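CT296 (Chlamydia trachomatis, PDB 3QH6) is of unknown function but structurally resembles Fe(II) 2-oxoglutarate-dependent enzymes. Local coordinates at residues 90-95 with 146-151. Numbering follows the deposited sequence. Where two conformers were deposited one is given.
Sequences VALVRD and IILRFS
Residues 90-95, on the outermost strand 91-98, pair antiparallel with 146-151 in the five-stranded sheet. A91 O accepts S151 N in its carbonyl plane at 3.0 Å. At V93 the register slips by one residue, a classic beta bulge. There V93 N meets R149 O almost along the C=O axis, at 3.0 Å, and R149 N bonds R94 O at 2.9 Å.

One face carries L92, D95, L148 and F150. L92 has CG anti to the backbone N (chi1 -179°). Together with chi2 this lays CD1 against L148 CB at 3.8 Å and over one face of the F150 ring, toward its rim. V90 meets F150 at about a right angle, CG2 to CB 3.7 Å. Helices 66-75 and 77-85 cover this face. D95 CG takes the crowded position between N and carbonyl carbon (chi1 78°), and the carboxylate bonds H62 and V61 N.

A91, R94, R149 and S151 form the other, more polar face. V93, set aside at the bulge, reaches S151 CB with CG1 (3.7 Å) and CG2, and CG2 covers one R94 guanidinium face. Chi1 puts R149 CG against R94 CB at 3.8 Å, and the bend at chi2 (-63°) turns the rest away from 90-95. I147 CG1 sits over the centre of one face of its guanidinium, which bonds S112 OG and L105 O. R94 NE forms a salt bridge to D107; R149 NE makes a long, weak ion pair with it.

The contact thus separates a mainly apolar, helix-covered face, with D95 at one end, from an arginine-bearing one, where D107 probably offsets the R94-R149 repulsion.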
ATOM      1  N   VAL A  90     -14.268  -1.145  -1.680  1.00 24.16           N
ATOM      2  CA  VAL A  90     -13.329  -2.232  -1.784  1.00 23.70           C
ATOM      3  C   VAL A  90     -12.895  -2.581  -0.369  1.00 25.06           C
ATOM      4  O   VAL A  90     -13.131  -1.798   0.586  1.00 25.10           O
ATOM      5  CB  VAL A  90     -12.104  -1.840  -2.627  1.00 19.04           C
ATOM      6  CG1 VAL A  90     -12.534  -1.278  -3.996  1.00 26.74           C
ATOM      7  CG2 VAL A  90     -11.228  -0.848  -1.861  1.00 19.57           C
ATOM      8  N   ALA A  91     -12.266  -3.741  -0.213  1.00 19.73           N
ATOM      9  CA  ALA A  91     -11.764  -4.186   1.096  1.00 21.24           C
ATOM     10  C   ALA A  91     -10.464  -4.938   0.909  1.00 20.46           C
ATOM     11  O   ALA A  91     -10.220  -5.478  -0.148  1.00 19.31           O
ATOM     12  CB  ALA A  91     -12.794  -5.091   1.786  1.00 23.21           C
ATOM     13  N   LEU A  92      -9.624  -4.970   1.936  1.00 19.38           N
ATOM     14  CA  LEU A  92      -8.379  -5.723   1.879  1.00 16.43           C
ATOM     15  C   LEU A  92      -8.685  -7.214   1.815  1.00 22.97           C
ATOM     16  O   LEU A  92      -9.407  -7.719   2.668  1.00 22.45           O
ATOM     17  CB  LEU A  92      -7.530  -5.407   3.120  1.00 14.16           C
ATOM     18  CG  LEU A  92      -6.178  -6.108   3.173  1.00 19.80           C
ATOM     19  CD1 LEU A  92      -5.239  -5.524   2.161  1.00 15.49           C
ATOM     20  CD2 LEU A  92      -5.555  -5.996   4.589  1.00 16.92           C
ATOM     21  N   VAL A  93      -8.136  -7.920   0.819  1.00 19.99           N
ATOM     22  CA  VAL A  93      -8.389  -9.357   0.653  1.00 18.19           C
ATOM     23  C   VAL A  93      -7.097 -10.184   0.753  1.00 17.73           C
ATOM     24  O   VAL A  93      -7.136 -11.353   1.128  1.00 19.98           O
ATOM     25  CB  VAL A  93      -9.125  -9.672  -0.683  1.00 24.04           C
ATOM     26  CG1 VAL A  93     -10.543  -9.087  -0.643  1.00 29.29           C
ATOM     27  CG2 VAL A  93      -8.322  -9.159  -1.937  1.00 15.46           C
ATOM     28  N   ARG A  94      -5.959  -9.591   0.409  1.00 15.21           N
ATOM     29  CA  ARG A  94      -4.691 -10.327   0.438  1.00 15.08           C
ATOM     30  C   ARG A  94      -3.580  -9.353   0.722  1.00 16.43           C
ATOM     31  O   ARG A  94      -3.718  -8.165   0.425  1.00 17.05           O
ATOM     32  CB  ARG A  94      -4.418 -10.980  -0.935  1.00 21.52           C
ATOM     33  CG  ARG A  94      -5.356 -12.149  -1.253  1.00 21.20           C
ATOM     34  CD  ARG A  94      -5.030 -12.751  -2.651  1.00 23.64           C
ATOM     35  NE  ARG A  94      -5.379 -11.838  -3.731  1.00 18.39           N
ATOM     36  CZ  ARG A  94      -6.622 -11.644  -4.166  1.00 25.64           C
ATOM     37  NH1 ARG A  94      -7.624 -12.287  -3.589  1.00 20.44           N
ATOM     38  NH2 ARG A  94      -6.874 -10.802  -5.166  1.00 26.09           N
ATOM     39  N   ASP A  95      -2.466  -9.827   1.276  1.00 16.63           N
ATOM     40  CA  ASP A  95      -1.299  -8.958   1.377  1.00 16.61           C
ATOM     41  C   ASP A  95       0.008  -9.764   1.293  1.00 19.33           C
ATOM     42  O   ASP A  95      -0.006 -10.986   1.336  1.00 19.72           O
ATOM     43  CB  ASP A  95      -1.389  -8.107   2.645  1.00 20.17           C
ATOM     44  CG  ASP A  95      -1.025  -8.864   3.876  1.00 31.28           C
ATOM     45  OD1 ASP A  95       0.027  -9.539   3.865  1.00 31.33           O
ATOM     46  OD2 ASP A  95      -1.797  -8.780   4.848  1.00 29.78           O
ATOM     47  N   ILE A 146       5.028  -3.539   2.043  1.00 22.41           N
ATOM     48  CA  ILE A 146       3.911  -4.476   2.087  1.00 16.31           C
ATOM     49  C   ILE A 146       2.971  -4.150   0.931  1.00 18.04           C
ATOM     50  O   ILE A 146       2.673  -2.984   0.670  1.00 19.96           O
ATOM     51  CB  ILE A 146       3.184  -4.476   3.472  1.00 17.78           C
ATOM     52  CG1 ILE A 146       2.112  -5.579   3.531  1.00 15.91           C
ATOM     53  CG2 ILE A 146       2.559  -3.090   3.841  1.00 21.19           C
ATOM     54  CD1 ILE A 146       1.552  -5.737   4.936  1.00 21.99           C
ATOM     55  N   ILE A 147       2.600  -5.175   0.161  1.00 15.76           N
ATOM     56  CA  ILE A 147       1.662  -4.975  -0.916  0.50 14.45           C
ATOM     57  C   ILE A 147       0.295  -5.383  -0.404  1.00 21.16           C
ATOM     58  O   ILE A 147       0.140  -6.430   0.216  1.00 21.82           O
ATOM     59  CB  ILE A 147       2.045  -5.771  -2.200  0.50 22.07           C
ATOM     60  CG1 ILE A 147       1.017  -5.494  -3.292  0.50 19.42           C
ATOM     61  CG2 ILE A 147       2.182  -7.272  -1.928  0.50 24.11           C
ATOM     62  CD1 ILE A 147       1.327  -4.208  -4.079  0.50 14.47           C
ATOM     63  N   LEU A 148      -0.681  -4.522  -0.646  1.00 18.92           N
ATOM     64  CA  LEU A 148      -2.028  -4.687  -0.118  1.00 17.64           C
ATOM     65  C   LEU A 148      -2.938  -4.824  -1.312  1.00 22.12           C
ATOM     66  O   LEU A 148      -2.896  -3.980  -2.191  1.00 15.35           O
ATOM     67  CB  LEU A 148      -2.424  -3.419   0.654  1.00 14.56           C
ATOM     68  CG  LEU A 148      -1.502  -3.095   1.843  1.00 15.50           C
ATOM     69  CD1 LEU A 148      -1.781  -1.682   2.352  1.00 18.97           C
ATOM     70  CD2 LEU A 148      -1.696  -4.131   2.937  1.00 19.61           C
ATOM     71  N   ARG A 149      -3.756  -5.869  -1.351  1.00 15.85           N
ATOM     72  CA  ARG A 149      -4.626  -6.088  -2.481  1.00 15.50           C
ATOM     73  C   ARG A 149      -6.052  -5.754  -2.104  1.00 18.54           C
ATOM     74  O   ARG A 149      -6.599  -6.355  -1.184  1.00 17.54           O
ATOM     75  CB  ARG A 149      -4.553  -7.565  -2.927  1.00 15.13           C
ATOM     76  CG  ARG A 149      -3.148  -8.128  -3.100  1.00 15.00           C
ATOM     77  CD  ARG A 149      -2.379  -7.387  -4.208  1.00 15.82           C
ATOM     78  NE  ARG A 149      -1.159  -8.128  -4.533  1.00 15.22           N
ATOM     79  CZ  ARG A 149      -0.381  -7.886  -5.569  1.00 19.90           C
ATOM     80  NH1 ARG A 149      -0.694  -6.912  -6.409  1.00 17.91           N
ATOM     81  NH2 ARG A 149       0.704  -8.643  -5.781  1.00 18.28           N
ATOM     82  N   PHE A 150      -6.718  -4.906  -2.890  1.00 14.74           N
ATOM     83  CA  PHE A 150      -8.084  -4.496  -2.521  1.00 16.34           C
ATOM     84  C   PHE A 150      -9.083  -4.955  -3.559  1.00 20.51           C
ATOM     85  O   PHE A 150      -8.848  -4.777  -4.740  1.00 17.63           O
ATOM     86  CB  PHE A 150      -8.186  -2.962  -2.376  1.00 14.58           C
ATOM     87  CG  PHE A 150      -7.403  -2.413  -1.224  1.00 16.48           C
ATOM     88  CD1 PHE A 150      -7.970  -2.319   0.043  1.00 18.81           C
ATOM     89  CD2 PHE A 150      -6.079  -2.039  -1.380  1.00 19.38           C
ATOM     90  CE1 PHE A 150      -7.212  -1.824   1.141  1.00 18.59           C
ATOM     91  CE2 PHE A 150      -5.349  -1.548  -0.295  1.00 22.00           C
ATOM     92  CZ  PHE A 150      -5.913  -1.451   0.950  1.00 19.60           C
ATOM     93  N   SER A 151     -10.214  -5.508  -3.121  1.00 16.87           N
ATOM     94  CA  SER A 151     -11.176  -6.081  -4.084  1.00 21.44           C
ATOM     95  C   SER A 151     -12.596  -5.578  -3.785  1.00 24.83           C
ATOM     96  O   SER A 151     -12.985  -5.402  -2.615  1.00 27.61           O
ATOM     97  CB  SER A 151     -11.136  -7.623  -4.039  1.00 29.79           C
ATOM     98  OG  SER A 151     -12.064  -8.199  -4.958  1.00 26.05           O
TER